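Local atomic coordinates of DUF5642 domain-containing protein (Mycobacterium smegmatis, PDB entry 4TMD), a protein that is of unknown function but carries a DUF5642 domain of the Mog1p/PsbP clan and is probably exported as a lipoprotein. Residues Val45-Ala50 with Lys102-Leu107; Arg112-Val117 with His132-Thr137; Ala53-Gly58 with Pro93-Gly98; Lys34-Gln39 with Gln59-Gly64. All blocks are in the same frame, centred on the assembly; numbering follows the deposited sequence.

Contact 1 of 4, residues Val45-Ala50 with Lys102-Leu107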
loop_
_atom_site.group_PDB
_atom_site.type_symbol
_atom_site.label_atom_id
_atom_site.label_comp_id
_atom_site.label_asym_id
_atom_site.label_seq_id
_atom_site.Cartn_x
_atom_site.Cartn_y
_atom_site.Cartn_z
ATOM N N VAL A 45 2.440 -16.969 15.115
ATOM C CA VAL A 45 3.744 -16.460 14.719
ATOM C C VAL A 45 4.280 -15.562 15.829
ATOM O O VAL A 45 3.519 -14.886 16.532
ATOM C CB VAL A 45 3.692 -15.681 13.386
ATOM C CG1 VAL A 45 3.214 -16.587 12.248
ATOM C CG2 VAL A 45 2.806 -14.464 13.519
ATOM N N LYS A 46 5.594 -15.575 15.999
ATOM C CA LYS A 46 6.224 -14.827 17.075
ATOM C C LYS A 46 6.980 -13.631 16.491
ATOM O O LYS A 46 7.536 -13.726 15.401
ATOM C CB LYS A 46 7.154 -15.743 17.884
ATOM C CG LYS A 46 8.189 -14.990 18.696
ATOM C CD LYS A 46 8.935 -15.861 19.688
ATOM C CE LYS A 46 10.022 -15.030 20.367
ATOM N NZ LYS A 46 9.615 -13.584 20.515
ATOM N N PHE A 47 6.991 -12.511 17.208
ATOM C CA PHE A 47 7.544 -11.268 16.672
ATOM C C PHE A 47 8.828 -10.817 17.348
ATOM O O PHE A 47 9.040 -11.057 18.532
ATOM C CB PHE A 47 6.510 -10.144 16.779
ATOM C CG PHE A 47 5.286 -10.372 15.954
ATOM C CD1 PHE A 47 5.310 -10.163 14.583
ATOM C CD2 PHE A 47 4.112 -10.794 16.537
ATOM C CE1 PHE A 47 4.189 -10.378 13.814
ATOM C CE2 PHE A 47 2.984 -11.001 15.773
ATOM C CZ PHE A 47 3.023 -10.793 14.409
ATOM N N GLU A 48 9.673 -10.138 16.583
ATOM C CA GLU A 48 10.908 -9.574 17.088
ATOM C C GLU A 48 11.201 -8.266 16.365
ATOM O O GLU A 48 11.349 -8.261 15.149
ATOM C CB GLU A 48 12.067 -10.548 16.897
ATOM C CG GLU A 48 13.434 -9.965 17.232
ATOM C CD GLU A 48 14.566 -10.950 16.974
ATOM O OE1 GLU A 48 14.983 -11.078 15.800
ATOM O OE2 GLU A 48 15.029 -11.601 17.938
ATOM N N PRO A 49 11.263 -7.146 17.100
ATOM C CA PRO A 49 10.964 -6.990 18.526
ATOM C C PRO A 49 9.505 -7.290 18.850
ATOM O O PRO A 49 8.623 -6.839 18.124
ATOM C CB PRO A 49 11.276 -5.516 18.786
ATOM C CG PRO A 49 12.205 -5.118 17.697
ATOM C CD PRO A 49 11.765 -5.898 16.504
ATOM N N ALA A 50 9.268 -8.040 19.926
ATOM C CA ALA A 50 7.921 -8.464 20.307
ATOM C C ALA A 50 6.969 -7.291 20.498
ATOM O O ALA A 50 5.776 -7.409 20.221
ATOM C CB ALA A 50 7.975 -9.300 21.576
ATOM N N LYS A 102 11.327 0.120 13.151
ATOM C CA LYS A 102 11.563 0.244 11.720
ATOM C C LYS A 102 11.943 -1.091 11.076
ATOM O O LYS A 102 11.968 -1.220 9.848
ATOM C CB LYS A 102 12.613 1.315 11.456
ATOM C CG LYS A 102 11.998 2.725 11.519
ATOM C CD LYS A 102 12.871 3.778 10.847
ATOM C CE LYS A 102 12.096 5.048 10.545
ATOM N NZ LYS A 102 11.491 5.618 11.769
ATOM N N ARG A 103 12.218 -2.102 11.894
ATOM C CA ARG A 103 12.275 -3.458 11.364
ATOM C C ARG A 103 11.581 -4.425 12.313
ATOM O O ARG A 103 11.903 -4.489 13.505
ATOM C CB ARG A 103 13.722 -3.905 11.114
ATOM C CG ARG A 103 13.835 -5.414 10.834
ATOM C CD ARG A 103 15.205 -5.777 10.277
ATOM N NE ARG A 103 15.400 -5.186 8.958
ATOM C CZ ARG A 103 16.577 -5.063 8.357
ATOM N NH1 ARG A 103 17.684 -5.492 8.957
ATOM N NH2 ARG A 103 16.642 -4.512 7.152
ATOM N N VAL A 104 10.625 -5.175 11.784
ATOM C CA VAL A 104 9.994 -6.248 12.539
ATOM C C VAL A 104 10.093 -7.575 11.804
ATOM O O VAL A 104 9.677 -7.685 10.650
ATOM C CB VAL A 104 8.518 -5.972 12.801
ATOM C CG1 VAL A 104 7.997 -6.957 13.834
ATOM C CG2 VAL A 104 8.321 -4.535 13.267
ATOM N N LYS A 105 10.628 -8.584 12.479
ATOM C CA LYS A 105 10.667 -9.937 11.933
ATOM C C LYS A 105 9.610 -10.798 12.616
ATOM O O LYS A 105 9.217 -10.520 13.749
ATOM C CB LYS A 105 12.042 -10.566 12.119
ATOM C CG LYS A 105 13.191 -9.814 11.487
ATOM C CD LYS A 105 14.437 -10.668 11.575
ATOM C CE LYS A 105 15.673 -9.875 11.257
ATOM N NZ LYS A 105 16.871 -10.739 11.387
ATOM N N PHE A 106 9.136 -11.828 11.928
ATOM C CA PHE A 106 8.213 -12.765 12.553
ATOM C C PHE A 106 8.446 -14.179 12.042
ATOM O O PHE A 106 8.943 -14.379 10.939
ATOM C CB PHE A 106 6.757 -12.343 12.335
ATOM C CG PHE A 106 6.324 -12.346 10.897
ATOM C CD1 PHE A 106 5.739 -13.479 10.338
ATOM C CD2 PHE A 106 6.487 -11.215 10.106
ATOM C CE1 PHE A 106 5.336 -13.491 9.017
ATOM C CE2 PHE A 106 6.083 -11.215 8.778
ATOM C CZ PHE A 106 5.504 -12.355 8.234
ATOM N N LEU A 107 8.092 -15.162 12.861
ATOM C CA LEU A 107 8.374 -16.543 12.533
ATOM C C LEU A 107 7.315 -17.444 13.142
ATOM O O LEU A 107 6.961 -17.287 14.310
ATOM C CB LEU A 107 9.768 -16.921 13.026
ATOM C CG LEU A 107 10.149 -18.397 13.014
ATOM C CD1 LEU A 107 10.448 -18.852 11.604
ATOM C CD2 LEU A 107 11.350 -18.617 13.920
#
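Glu48 O is gripped twice: by the N-H of Lys105, with N to O at 2.8 Å and in the carbonyl plane, and by a longer CA-H contact from Val104. The N-H of Lys105 points almost straight at the oxygen (167°). This pairing closes an antiparallel sheet on one side, where the short strand 46-48 lies outermost along strand 103-107, and it illustrates an edge strand whose polar bonds to its neighbour are all backbone, while Phe47 adds apolar packing on one face. Glu48 N returns a bond to Lys105 O, and one hydrogen-bonded pair further along Lys46 N reaches Leu107 O at 2.8 Å from above the carbonyl plane, while Leu107 N binds Lys46 O. Between these two pairs sits the non-hydrogen-bonded pair Phe47 and Phe106, whose CA atoms are only 4.4 Å apart.

The two phenyls project side by side from one face. Phe106 takes the crowded position with CG between the backbone N and the carbonyl carbon (chi1 64°), and Phe47 CD1 comes to 3.4 Å from Phe106 CB; Val104 CG1 joins from further along the strand. Leu41 touches both phenylalanine side chains, and Ala53 and Ala56 of helix 53-56 pack on Phe47. The other face carries Lys46, Glu48, Lys105 and Leu107 and is exposed: Glu48 OE1 and Lys105 NZ, 4.8 Å apart, attract at most through space. Just past Ala50 and just before Lys102, the Cys52-Cys101 disulfide joins the two parts of the chain covalently. Where strand 46-48 ends, a cis peptide precedes Pro49, whose CD lies 3.3 Å from Arg103 O.

Contact 2 of 4, residues Arg112-Val117 with His132-Thr137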
loop_
_atom_site.group_PDB
_atom_site.type_symbol
_atom_site.label_atom_id
_atom_site.label_comp_id
_atom_site.label_asym_id
_atom_site.label_seq_id
_atom_site.Cartn_x
_atom_site.Cartn_y
_atom_site.Cartn_z
ATOM N N ARG A 112 7.264 -17.069 7.722
ATOM C CA ARG A 112 8.339 -16.268 8.294
ATOM C C ARG A 112 8.517 -15.034 7.423
ATOM O O ARG A 112 8.284 -15.080 6.213
ATOM C CB ARG A 112 9.639 -17.062 8.398
ATOM C CG ARG A 112 10.311 -17.388 7.076
ATOM C CD ARG A 112 11.597 -18.187 7.303
ATOM N NE ARG A 112 12.454 -17.565 8.313
ATOM C CZ ARG A 112 13.273 -18.238 9.120
ATOM N NH1 ARG A 112 13.350 -19.562 9.039
ATOM N NH2 ARG A 112 14.009 -17.591 10.021
ATOM N N GLY A 113 8.906 -13.925 8.028
ATOM C CA GLY A 113 9.000 -12.704 7.264
ATOM C C GLY A 113 9.524 -11.507 8.015
ATOM O O GLY A 113 9.972 -11.603 9.158
ATOM N N GLN A 114 9.426 -10.362 7.355
ATOM C CA GLN A 114 10.096 -9.157 7.799
ATOM C C GLN A 114 9.340 -7.959 7.240
ATOM O O GLN A 114 8.904 -7.979 6.079
ATOM C CB GLN A 114 11.548 -9.186 7.329
ATOM C CG GLN A 114 12.380 -7.932 7.549
ATOM C CD GLN A 114 13.782 -8.113 6.991
ATOM O OE1 GLN A 114 14.304 -9.220 6.992
ATOM N NE2 GLN A 114 14.384 -7.047 6.498
ATOM N N VAL A 115 9.147 -6.934 8.062
ATOM C CA VAL A 115 8.476 -5.717 7.585
ATOM C C VAL A 115 9.343 -4.532 7.988
ATOM O O VAL A 115 9.546 -4.290 9.179
ATOM C CB VAL A 115 7.041 -5.585 8.157
ATOM C CG1 VAL A 115 6.380 -4.251 7.721
ATOM C CG2 VAL A 115 6.167 -6.763 7.708
ATOM N N ASP A 116 9.890 -3.841 6.991
ATOM C CA ASP A 116 10.799 -2.706 7.173
ATOM C C ASP A 116 10.164 -1.391 6.766
ATOM O O ASP A 116 9.501 -1.334 5.738
ATOM C CB ASP A 116 12.054 -2.868 6.311
ATOM C CG ASP A 116 12.972 -3.977 6.791
ATOM O OD1 ASP A 116 12.886 -4.340 7.971
ATOM O OD2 ASP A 116 13.785 -4.472 5.982
ATOM N N VAL A 117 10.417 -0.327 7.521
ATOM C CA VAL A 117 10.074 1.010 7.054
ATOM C C VAL A 117 11.090 1.419 6.000
ATOM O O VAL A 117 12.282 1.213 6.176
ATOM C CB VAL A 117 10.059 2.031 8.212
ATOM C CG1 VAL A 117 9.738 3.434 7.693
ATOM C CG2 VAL A 117 9.056 1.600 9.266
ATOM N N HIS A 132 8.306 -2.108 3.384
ATOM C CA HIS A 132 8.726 -3.208 2.547
ATOM C C HIS A 132 8.398 -4.485 3.310
ATOM O O HIS A 132 8.933 -4.729 4.392
ATOM C CB HIS A 132 10.216 -3.098 2.253
ATOM C CG HIS A 132 10.759 -4.195 1.393
ATOM N ND1 HIS A 132 12.104 -4.513 1.361
ATOM C CD2 HIS A 132 10.160 -5.022 0.503
ATOM C CE1 HIS A 132 12.302 -5.494 0.504
ATOM N NE2 HIS A 132 11.141 -5.824 -0.034
ATOM N N ARG A 133 7.483 -5.267 2.771
ATOM C CA ARG A 133 7.106 -6.538 3.366
ATOM C C ARG A 133 7.752 -7.687 2.590
ATOM O O ARG A 133 7.600 -7.786 1.368
ATOM C CB ARG A 133 5.581 -6.693 3.380
ATOM C CG ARG A 133 4.836 -5.502 4.003
ATOM C CD ARG A 133 3.293 -5.667 3.964
ATOM N NE ARG A 133 2.847 -6.803 4.770
ATOM C CZ ARG A 133 2.663 -6.765 6.090
ATOM N NH1 ARG A 133 2.871 -5.640 6.773
ATOM N NH2 ARG A 133 2.264 -7.854 6.728
ATOM N N ILE A 134 8.475 -8.552 3.294
ATOM C CA ILE A 134 9.047 -9.757 2.676
ATOM C C ILE A 134 8.530 -10.970 3.419
ATOM O O ILE A 134 8.955 -11.220 4.544
ATOM C CB ILE A 134 10.574 -9.754 2.717
ATOM C CG1 ILE A 134 11.113 -8.446 2.149
ATOM C CG2 ILE A 134 11.138 -10.925 1.928
ATOM C CD1 ILE A 134 12.206 -7.840 3.003
ATOM N N ILE A 135 7.609 -11.714 2.807
ATOM C CA ILE A 135 6.935 -12.802 3.517
ATOM C C ILE A 135 7.118 -14.165 2.864
ATOM O O ILE A 135 6.870 -14.333 1.673
ATOM C CB ILE A 135 5.418 -12.568 3.635
ATOM C CG1 ILE A 135 5.097 -11.112 3.993
ATOM C CG2 ILE A 135 4.819 -13.530 4.656
ATOM C CD1 ILE A 135 5.710 -10.660 5.286
ATOM N N GLN A 136 7.528 -15.142 3.660
ATOM C CA GLN A 136 7.651 -16.510 3.180
ATOM C C GLN A 136 6.529 -17.352 3.778
ATOM O O GLN A 136 6.368 -17.397 5.002
ATOM C CB GLN A 136 9.017 -17.084 3.544
ATOM C CG GLN A 136 9.250 -18.488 3.044
ATOM C CD GLN A 136 10.695 -18.915 3.174
ATOM O OE1 GLN A 136 11.507 -18.230 3.799
ATOM N NE2 GLN A 136 11.029 -20.049 2.575
ATOM N N THR A 137 5.740 -17.993 2.913
ATOM C CA THR A 137 4.576 -18.763 3.358
ATOM C C THR A 137 4.651 -20.189 2.830
ATOM O O THR A 137 5.234 -20.431 1.776
ATOM C CB THR A 137 3.282 -18.093 2.911
HETATM O O HOH W 1 13.769 -3.465 3.394
#
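Val115 CG2 rests over one face of the Arg133 guanidinium, 3.6 Å from NH1 and offset toward its rim. Both side chains leave the same face of the sheet from a non-hydrogen-bonded pair. The chain of Arg133 bends at chi3 (64°), and NH1 is bonded to Ala56 O, which helps to fix that plane. On the other face, Arg112 and Gln136 run alongside each other, with Arg112 CD 3.5 Å from Gln136 OE1. Gln114 NE2 donates to Asp116 OD2 at 2.7 Å from above the carboxylate plane, the oxygen lying in the Gln114 amide plane, and a water donates to that same oxygen while lying in the ring plane of His132, 2.8 Å from ND1. His132 NE2 is held by Glu147 and Asp116 OD1 by Arg103, so both side chains joined by the water have a further partner.

Six backbone hydrogen bonds set this register; the straightest is Ile134 N to Gln114 O (177°). Gly113, with no side chain to collide with Ile134 O and Ile135 CD1, brings its CA to 3.1 Å from Ile134 O. The arrangement is a beta hairpin of strands 111-118 and 127-137, flanked in the antiparallel sheet by strands 103-107 and 145-155 respectively.

Contact 3 of 4, residues Ala53-Gly58 with Pro93-Gly98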
loop_
_atom_site.group_PDB
_atom_site.type_symbol
_atom_site.label_atom_id
_atom_site.label_comp_id
_atom_site.label_asym_id
_atom_site.label_seq_id
_atom_site.Cartn_x
_atom_site.Cartn_y
_atom_site.Cartn_z
ATOM N N ALA A 53 4.846 -5.844 17.373
ATOM C CA ALA A 53 3.941 -6.773 16.704
ATOM C C ALA A 53 2.858 -6.079 15.867
ATOM O O ALA A 53 2.534 -6.522 14.760
ATOM C CB ALA A 53 3.300 -7.684 17.726
ATOM N N LYS A 54 2.294 -5.003 16.404
ATOM C CA LYS A 54 1.242 -4.258 15.717
ATOM C C LYS A 54 1.709 -3.742 14.350
ATOM O O LYS A 54 0.965 -3.768 13.378
ATOM C CB LYS A 54 0.770 -3.082 16.584
ATOM C CG LYS A 54 -0.226 -2.161 15.902
ATOM C CD LYS A 54 -0.741 -1.066 16.833
ATOM C CE LYS A 54 0.171 0.158 16.846
ATOM N NZ LYS A 54 -0.428 1.306 17.607
ATOM N N PHE A 55 2.951 -3.287 14.270
ATOM C CA PHE A 55 3.397 -2.673 13.031
ATOM C C PHE A 55 3.661 -3.706 11.927
ATOM O O PHE A 55 3.692 -3.358 10.747
ATOM C CB PHE A 55 4.620 -1.808 13.304
ATOM C CG PHE A 55 4.319 -0.636 14.202
ATOM C CD1 PHE A 55 3.418 0.349 13.795
ATOM C CD2 PHE A 55 4.913 -0.524 15.454
ATOM C CE1 PHE A 55 3.120 1.417 14.614
ATOM C CE2 PHE A 55 4.625 0.559 16.286
ATOM C CZ PHE A 55 3.731 1.529 15.863
ATOM N N ALA A 56 3.807 -4.975 12.308
ATOM C CA ALA A 56 3.945 -6.059 11.343
ATOM C C ALA A 56 2.705 -6.206 10.472
ATOM O O ALA A 56 2.795 -6.630 9.318
ATOM C CB ALA A 56 4.243 -7.379 12.063
ATOM N N GLU A 57 1.550 -5.845 11.031
ATOM C CA GLU A 57 0.268 -5.935 10.337
ATOM C C GLU A 57 0.110 -4.871 9.242
ATOM O O GLU A 57 -0.727 -5.013 8.348
ATOM C CB GLU A 57 -0.886 -5.810 11.345
ATOM C CG GLU A 57 -0.738 -6.701 12.588
ATOM C CD GLU A 57 -1.905 -6.566 13.562
ATOM O OE1 GLU A 57 -2.739 -5.645 13.389
ATOM O OE2 GLU A 57 -1.985 -7.387 14.503
ATOM N N GLY A 58 0.906 -3.807 9.320
ATOM C CA GLY A 58 0.848 -2.746 8.334
ATOM C C GLY A 58 -0.433 -1.949 8.488
ATOM O O GLY A 58 -1.163 -2.126 9.463
ATOM N N PRO A 93 -6.617 6.120 11.456
ATOM C CA PRO A 93 -5.372 6.263 12.220
ATOM C C PRO A 93 -4.182 5.719 11.415
ATOM O O PRO A 93 -4.215 4.585 10.934
ATOM C CB PRO A 93 -5.629 5.426 13.480
ATOM C CG PRO A 93 -7.131 5.349 13.590
ATOM C CD PRO A 93 -7.632 5.330 12.175
ATOM N N LEU A 94 -3.154 6.536 11.250
ATOM C CA LEU A 94 -2.019 6.167 10.414
ATOM C C LEU A 94 -1.027 5.253 11.130
ATOM O O LEU A 94 -0.596 5.545 12.240
ATOM C CB LEU A 94 -1.300 7.424 9.939
ATOM C CG LEU A 94 -0.111 7.208 9.005
ATOM C CD1 LEU A 94 -0.587 6.854 7.611
ATOM C CD2 LEU A 94 0.779 8.452 8.986
ATOM N N SER A 95 -0.651 4.153 10.491
ATOM C CA SER A 95 0.405 3.304 11.032
ATOM C C SER A 95 1.748 3.964 10.764
ATOM O O SER A 95 2.122 4.165 9.610
ATOM C CB SER A 95 0.351 1.901 10.419
ATOM O OG SER A 95 1.490 1.142 10.798
ATOM N N ASP A 96 2.470 4.313 11.823
ATOM C CA ASP A 96 3.683 5.117 11.679
ATOM C C ASP A 96 4.756 4.741 12.713
ATOM O O ASP A 96 4.957 5.444 13.708
ATOM C CB ASP A 96 3.329 6.610 11.794
ATOM C CG ASP A 96 4.446 7.517 11.314
ATOM O OD1 ASP A 96 5.415 7.003 10.710
ATOM O OD2 ASP A 96 4.356 8.742 11.536
ATOM N N PRO A 97 5.470 3.635 12.463
ATOM C CA PRO A 97 6.486 3.112 13.382
ATOM C C PRO A 97 7.600 4.115 13.716
ATOM O O PRO A 97 8.104 4.786 12.808
ATOM C CB PRO A 97 7.076 1.921 12.609
ATOM C CG PRO A 97 6.098 1.590 11.558
ATOM C CD PRO A 97 5.434 2.886 11.197
ATOM N N GLY A 98 7.989 4.202 14.989
ATOM C CA GLY A 98 9.196 4.926 15.372
ATOM C C GLY A 98 10.434 4.109 15.039
ATOM O O GLY A 98 10.315 2.994 14.512
#
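The Phe55 ring and the Pro97 ring run alongside each other with opposite headings, so that the proline backbone, and not only its ring, comes to lie over the aromatic face. Pro97 CA stands 4.0 Å from the ring centroid and only 12° off the normal, a well-centred CH-pi contact, while Pro97 CG reaches 3.7 Å from Phe55 CD1. Ser95 meets the same phenyl differently: its OG, anti to its own backbone N (chi1 172°), lies in the ring plane at the edge, 3.7 Å from Phe55 CD1. The ring is thus met over its face by Pro97 and at its edge by Ser95.

Phe55 sits in 53-56, a short turn of helix with long backbone bonds, its CG anti to the carbonyl carbon (chi1 -65°). Gly58, the residue with positive phi at which the chain leaves helical geometry, passes close to Ser95. The partner 93-98 is an irregular loop between strands 79-88 and 103-107, leading toward the Cys52-Cys101 disulfide; Phe55 also touches Cys101.

No hydrogen bond crosses here. Cohesion therefore rests on dispersion and weak electrostatics, with the C-H of Pro97 directed at the pi cloud and the serine oxygen probably suited to the slightly positive rim of the ring.

Contact 4 of 4, residues Lys34-Gln39 with Gln59-Gly64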
loop_
_atom_site.group_PDB
_atom_site.type_symbol
_atom_site.label_atom_id
_atom_site.label_comp_id
_atom_site.label_asym_id
_atom_site.label_seq_id
_atom_site.Cartn_x
_atom_site.Cartn_y
_atom_site.Cartn_z
ATOM N N LYS A 34 -10.651 -5.314 3.951
ATOM C CA LYS A 34 -9.835 -6.493 3.673
ATOM C C LYS A 34 -9.009 -6.324 2.397
ATOM O O LYS A 34 -7.909 -6.864 2.286
ATOM C CB LYS A 34 -10.715 -7.740 3.573
ATOM C CG LYS A 34 -11.429 -8.099 4.868
ATOM C CD LYS A 34 -12.220 -9.386 4.716
ATOM C CE LYS A 34 -12.871 -9.796 6.023
ATOM N NZ LYS A 34 -13.485 -11.154 5.924
ATOM N N LEU A 35 -9.541 -5.576 1.438
ATOM C CA LEU A 35 -8.840 -5.317 0.183
ATOM C C LEU A 35 -7.750 -4.270 0.395
ATOM O O LEU A 35 -6.771 -4.202 -0.354
ATOM C CB LEU A 35 -9.829 -4.852 -0.894
ATOM C CG LEU A 35 -9.473 -4.957 -2.383
ATOM C CD1 LEU A 35 -10.749 -4.978 -3.209
ATOM C CD2 LEU A 35 -8.573 -3.822 -2.854
ATOM N N LEU A 36 -7.922 -3.462 1.434
ATOM C CA LEU A 36 -7.061 -2.308 1.654
ATOM C C LEU A 36 -5.837 -2.634 2.506
ATOM O O LEU A 36 -4.732 -2.180 2.208
ATOM C CB LEU A 36 -7.871 -1.184 2.294
ATOM C CG LEU A 36 -8.923 -0.583 1.360
ATOM C CD1 LEU A 36 -9.859 0.373 2.091
ATOM C CD2 LEU A 36 -8.252 0.127 0.184
ATOM N N SER A 37 -6.045 -3.422 3.557
ATOM C CA SER A 37 -4.975 -3.800 4.479
ATOM C C SER A 37 -4.110 -4.918 3.902
ATOM O O SER A 37 -4.589 -5.711 3.089
ATOM C CB SER A 37 -5.568 -4.249 5.818
ATOM O OG SER A 37 -6.610 -3.387 6.239
ATOM N N PRO A 38 -2.834 -4.992 4.322
ATOM C CA PRO A 38 -1.999 -6.132 3.927
ATOM C C PRO A 38 -2.648 -7.432 4.391
ATOM O O PRO A 38 -3.418 -7.393 5.345
ATOM C CB PRO A 38 -0.675 -5.877 4.661
ATOM C CG PRO A 38 -0.652 -4.395 4.890
ATOM C CD PRO A 38 -2.088 -4.021 5.145
ATOM N N GLN A 39 -2.370 -8.551 3.730
ATOM C CA GLN A 39 -3.027 -9.794 4.109
ATOM C C GLN A 39 -2.649 -10.170 5.542
ATOM O O GLN A 39 -1.527 -9.937 5.987
ATOM C CB GLN A 39 -2.686 -10.920 3.127
ATOM C CG GLN A 39 -1.273 -11.471 3.209
ATOM C CD GLN A 39 -1.022 -12.559 2.174
ATOM O OE1 GLN A 39 -1.832 -12.765 1.268
ATOM N NE2 GLN A 39 0.104 -13.260 2.304
ATOM N N GLN A 59 -0.720 -1.092 7.513
ATOM C CA GLN A 59 -1.824 -0.148 7.626
ATOM C C GLN A 59 -3.181 -0.837 7.724
ATOM O O GLN A 59 -3.628 -1.509 6.789
ATOM C CB GLN A 59 -1.837 0.812 6.443
ATOM C CG GLN A 59 -2.976 1.821 6.524
ATOM C CD GLN A 59 -2.843 2.737 7.735
ATOM O OE1 GLN A 59 -1.791 3.351 7.958
ATOM N NE2 GLN A 59 -3.905 2.820 8.533
ATOM N N GLN A 60 -3.842 -0.636 8.859
ATOM C CA GLN A 60 -5.146 -1.238 9.102
ATOM C C GLN A 60 -6.313 -0.288 8.831
ATOM O O GLN A 60 -6.191 0.928 8.954
ATOM C CB GLN A 60 -5.222 -1.747 10.546
ATOM C CG GLN A 60 -4.276 -2.902 10.833
ATOM C CD GLN A 60 -4.512 -4.084 9.902
ATOM O OE1 GLN A 60 -5.604 -4.656 9.870
ATOM N NE2 GLN A 60 -3.491 -4.443 9.128
ATOM N N PHE A 61 -7.447 -0.866 8.457
ATOM C CA PHE A 61 -8.690 -0.126 8.344
ATOM C C PHE A 61 -9.723 -0.759 9.269
ATOM O O PHE A 61 -10.249 -1.835 8.964
ATOM C CB PHE A 61 -9.191 -0.116 6.902
ATOM C CG PHE A 61 -8.287 0.618 5.955
ATOM C CD1 PHE A 61 -7.101 0.046 5.522
ATOM C CD2 PHE A 61 -8.623 1.881 5.499
ATOM C CE1 PHE A 61 -6.270 0.720 4.657
ATOM C CE2 PHE A 61 -7.799 2.559 4.628
ATOM C CZ PHE A 61 -6.621 1.980 4.207
ATOM N N PRO A 62 -9.998 -0.101 10.410
ATOM C CA PRO A 62 -10.978 -0.562 11.403
ATOM C C PRO A 62 -12.305 -0.966 10.758
ATOM O O PRO A 62 -12.748 -0.320 9.807
ATOM C CB PRO A 62 -11.152 0.654 12.327
ATOM C CG PRO A 62 -10.459 1.799 11.637
ATOM C CD PRO A 62 -9.396 1.186 10.794
ATOM N N PRO A 63 -12.922 -2.046 11.259
ATOM C CA PRO A 63 -14.125 -2.631 10.648
ATOM C C PRO A 63 -15.371 -1.737 10.702
ATOM O O PRO A 63 -16.356 -2.048 10.038
ATOM C CB PRO A 63 -14.342 -3.913 11.461
ATOM C CG PRO A 63 -13.574 -3.713 12.732
ATOM C CD PRO A 63 -12.416 -2.849 12.386
ATOM N N GLY A 64 -15.329 -0.647 11.463
ATOM C CA GLY A 64 -16.473 0.248 11.555
ATOM C C GLY A 64 -16.509 1.413 10.566
ATOM O O GLY A 64 -17.566 2.016 10.346
#
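Helix 33-36 ends as Ser37 leaves helical geometry (psi 153°), and the extended chain that follows meets the irregular loop 59-64 at a single close backbone approach, Ser37 CA to Gln60 CA at 5.3 Å. Here a helix end and a loop pack together over strands 79-88 and 158-166 of the antiparallel sheet, an instance of connecting segments meeting on the face of a sheet. At the crossing, Gln59 O receives a CA-H contact from Ser37 and lies 3.4 Å from Pro38 CD, so a carbonyl is lined by C-H groups where two non-repetitive segments touch.

Leu36 and Phe61 carry the apolar part, their side chains crossing at about a right angle. Leu36 CB sits over the face of the Phe61 ring, 3.8 Å from its centroid and offset toward the rim, with CB to CE1 at 3.4 Å; Leu36 CD1 reaches the other side of the ring outline, at CD2 and CE2. Met84 and Val86 on strand 79-88 touch Leu36, while Met159 and Ile161 on strand 158-166 touch Phe61, which buries the pair against the sheet.

Ser37 OG lies at the edge of that same ring, 3.5 Å from Phe61 CD1 and in its plane. The hydroxyl is bonded chiefly to Pro33 O, one turn back, and accepts only a weak bond from Phe61 N. Gln59 turns away, its amide held by Ser95 N and Pro93 O; Gln59 NE2 also donates to Gln60 O at 3.0 Å, on a lone pair of that carbonyl.

Overall arrangement
Contacts 1 and 2 are consecutive steps across one sheet, their centres about 9 Å apart: strands 103-107 and 111-118 are neighbours, joined by Val104 O to Val115 N at 2.7 Å, and Phe106 CZ packs 3.4 Å from Ile135 CD1. Contact 3 sits against this part of the sheet, where Val117 CG2 of contact 2 comes to 3.7 Å from Pro97 CG. Contact 4 joins contact 3 through the Gln59 amide, OE1 lying 2.9 Å from Ser95 N, but stays about 8 Å from contact 1 at the nearest atoms. Arg133 links contacts 2, 3 and 4, for its NE also touches Pro38. No active site, pocket or ligand is known to which the four could be related.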